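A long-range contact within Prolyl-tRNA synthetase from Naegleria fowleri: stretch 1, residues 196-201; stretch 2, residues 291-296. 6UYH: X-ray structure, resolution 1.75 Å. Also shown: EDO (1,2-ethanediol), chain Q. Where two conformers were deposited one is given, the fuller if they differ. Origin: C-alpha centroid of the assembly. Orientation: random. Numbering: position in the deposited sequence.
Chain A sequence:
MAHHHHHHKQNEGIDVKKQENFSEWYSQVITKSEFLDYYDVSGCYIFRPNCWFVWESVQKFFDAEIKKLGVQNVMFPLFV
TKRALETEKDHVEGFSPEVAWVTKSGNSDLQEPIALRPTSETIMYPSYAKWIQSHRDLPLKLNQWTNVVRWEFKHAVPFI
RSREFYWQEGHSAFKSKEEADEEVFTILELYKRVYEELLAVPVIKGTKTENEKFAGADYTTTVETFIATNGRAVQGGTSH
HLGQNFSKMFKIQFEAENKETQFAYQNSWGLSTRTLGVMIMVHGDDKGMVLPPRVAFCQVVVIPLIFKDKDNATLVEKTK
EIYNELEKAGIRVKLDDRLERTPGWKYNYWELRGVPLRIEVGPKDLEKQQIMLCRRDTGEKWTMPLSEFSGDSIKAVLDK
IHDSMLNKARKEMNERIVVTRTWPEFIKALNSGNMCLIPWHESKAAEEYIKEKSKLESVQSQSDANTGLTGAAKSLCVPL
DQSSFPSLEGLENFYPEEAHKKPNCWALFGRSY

Stretch 1 196-201: EELLAV
Stretch 2, residues 291-296: LPPRVA

Stretch 1 enters as the last part of a helix that begins earlier in the chain, with a wider pi-type turn at Glu196 to Leu198. Phi/psi runs -81/-46 at Glu196, -83/-30 at Glu197, -96/-47 at Leu198 and -99/-5 at Leu199; Ala200 then switches to positive phi (55/36), and Val201 extends at -111/125. A weak bond from Ala200 N to Glu196 O, 3.3 Å, spans the turn. Stretch 2 has no regular helix or strand: Leu291 (-93/127) and Pro292 (-57/132) are extended, Pro293 (-54/-33), Arg294 (-76/-11) and Val295 (-121/13) turn, and Ala296 extends again at -81/124. Val295 N donates to Pro292 O at 3.0 Å, closing this turn. In register, Leu198 CA lies 5.5 Å from Arg294 CA, and Leu199 CA 5.7 Å from Pro292 CA.

Carbonyls at the helix end supply the polar rule. Arg294, chi m, t, t and 174°, sends NH1 to Glu197 O, 2.9 Å at 151°. Its NE binds ethanediol O1 at 3.1 Å, so both acceptors sit at the guanidinium edge. One water couples the backbones, donating to Leu198 O (2.9 Å) and accepting from Arg294 N (2.8 Å).

Pro292, C-gamma exo, points toward stretch 1 and packs closely against its backbone: CB is 3.3 Å from Leu198 O, and CG 3.3 Å from Leu199 O. Ala200 CB, also directed across, reaches Pro292 CB at 4.4 Å.

Val295 (m) presents CG1 to both leucines, 4.1 Å from Leu198 CB and 4.0 Å from Leu199 CD2. Both leucines are m,t. The CA-to-CB bond of Leu198 points sideways and that of Leu199 away, yet their ends come nearer; Leu198 CD2 meets Arg294 CB at 4.0 Å. The contact thus joins apolar packing to carbonyl recognition, burying 306 Å² in total.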

# COMPACT_ATOMS: atom_id res chain seq x y z
N GLU A 196 -10.74 -4.29 18.81
CA GLU A 196 -11.87 -3.86 19.65
C GLU A 196 -12.42 -2.50 19.20
O GLU A 196 -13.63 -2.34 19.07
CB GLU A 196 -11.45 -3.84 21.12
CG GLU A 196 -11.14 -5.27 21.64
CD GLU A 196 -11.32 -5.46 23.12
OE1 GLU A 196 -11.66 -4.49 23.83
OE2 GLU A 196 -11.13 -6.60 23.59
N GLU A 197 -11.54 -1.53 18.94
CA GLU A 197 -12.00 -0.17 18.65
C GLU A 197 -12.40 0.02 17.19
O GLU A 197 -13.29 0.83 16.90
CB GLU A 197 -10.93 0.85 19.03
CG GLU A 197 -10.68 0.94 20.54
CD GLU A 197 -9.52 1.85 20.92
OE1 GLU A 197 -8.97 1.67 22.02
OE2 GLU A 197 -9.15 2.75 20.12
N LEU A 198 -11.80 -0.70 16.25
CA LEU A 198 -12.17 -0.60 14.84
C LEU A 198 -13.16 -1.68 14.41
O LEU A 198 -14.15 -1.38 13.74
CB LEU A 198 -10.93 -0.66 13.94
CG LEU A 198 -9.98 0.54 14.00
CD1 LEU A 198 -8.86 0.37 13.00
CD2 LEU A 198 -10.76 1.82 13.75
N LEU A 199 -12.88 -2.94 14.76
CA LEU A 199 -13.65 -4.08 14.27
C LEU A 199 -14.70 -4.60 15.25
O LEU A 199 -15.46 -5.51 14.88
CB LEU A 199 -12.69 -5.23 13.91
CG LEU A 199 -11.54 -4.82 12.97
CD1 LEU A 199 -10.62 -5.99 12.68
CD2 LEU A 199 -12.07 -4.22 11.66
N ALA A 200 -14.76 -4.04 16.46
CA ALA A 200 -15.69 -4.46 17.51
C ALA A 200 -15.58 -5.96 17.81
O ALA A 200 -16.57 -6.63 18.09
CB ALA A 200 -17.13 -4.08 17.15
N VAL A 201 -14.36 -6.48 17.75
CA VAL A 201 -14.09 -7.90 18.03
C VAL A 201 -13.30 -7.98 19.34
O VAL A 201 -12.24 -7.37 19.45
CB VAL A 201 -13.30 -8.57 16.90
CG1 VAL A 201 -12.81 -9.95 17.35
CG2 VAL A 201 -14.15 -8.69 15.63
N LEU A 291 -21.38 -4.22 9.31
CA LEU A 291 -20.09 -3.53 9.37
C LEU A 291 -19.95 -2.71 10.64
O LEU A 291 -20.81 -1.86 10.92
CB LEU A 291 -19.91 -2.62 8.16
CG LEU A 291 -19.77 -3.34 6.82
CD1 LEU A 291 -20.04 -2.39 5.64
CD2 LEU A 291 -18.39 -3.96 6.72
N PRO A 292 -18.89 -2.89 11.42
CA PRO A 292 -18.59 -1.94 12.50
C PRO A 292 -18.46 -0.54 11.93
O PRO A 292 -17.79 -0.36 10.90
CB PRO A 292 -17.25 -2.45 13.06
CG PRO A 292 -17.10 -3.85 12.55
CD PRO A 292 -17.80 -3.86 11.22
N PRO A 293 -19.11 0.45 12.54
CA PRO A 293 -19.17 1.78 11.92
C PRO A 293 -17.82 2.39 11.54
O PRO A 293 -17.74 3.11 10.54
CB PRO A 293 -19.90 2.62 12.98
CG PRO A 293 -20.80 1.63 13.66
CD PRO A 293 -20.04 0.32 13.67
N ARG A 294 -16.76 2.13 12.30
CA ARG A 294 -15.50 2.80 12.02
C ARG A 294 -14.77 2.23 10.81
O ARG A 294 -13.80 2.85 10.34
CB ARG A 294 -14.61 2.77 13.26
CG ARG A 294 -15.14 3.71 14.35
CD ARG A 294 -14.73 3.32 15.76
NE ARG A 294 -15.67 3.85 16.75
CZ ARG A 294 -15.64 3.57 18.05
NH1 ARG A 294 -14.69 2.76 18.53
NH2 ARG A 294 -16.54 4.10 18.87
N VAL A 295 -15.19 1.09 10.27
CA VAL A 295 -14.60 0.59 9.04
C VAL A 295 -15.64 0.42 7.93
O VAL A 295 -15.35 -0.19 6.91
CB VAL A 295 -13.84 -0.73 9.27
CG1 VAL A 295 -12.72 -0.52 10.29
CG2 VAL A 295 -14.79 -1.85 9.71
N ALA A 296 -16.83 0.99 8.10
CA ALA A 296 -17.90 0.83 7.12
C ALA A 296 -17.70 1.80 5.96
O ALA A 296 -17.67 3.01 6.18
CB ALA A 296 -19.26 1.06 7.78
C1 EDO Q . -18.01 6.23 14.48
O1 EDO Q . -17.23 6.33 15.67
C2 EDO Q . -18.89 7.47 14.37
O2 EDO Q . -18.10 8.64 14.60
O HOH W 1 -16.44 0.33 14.45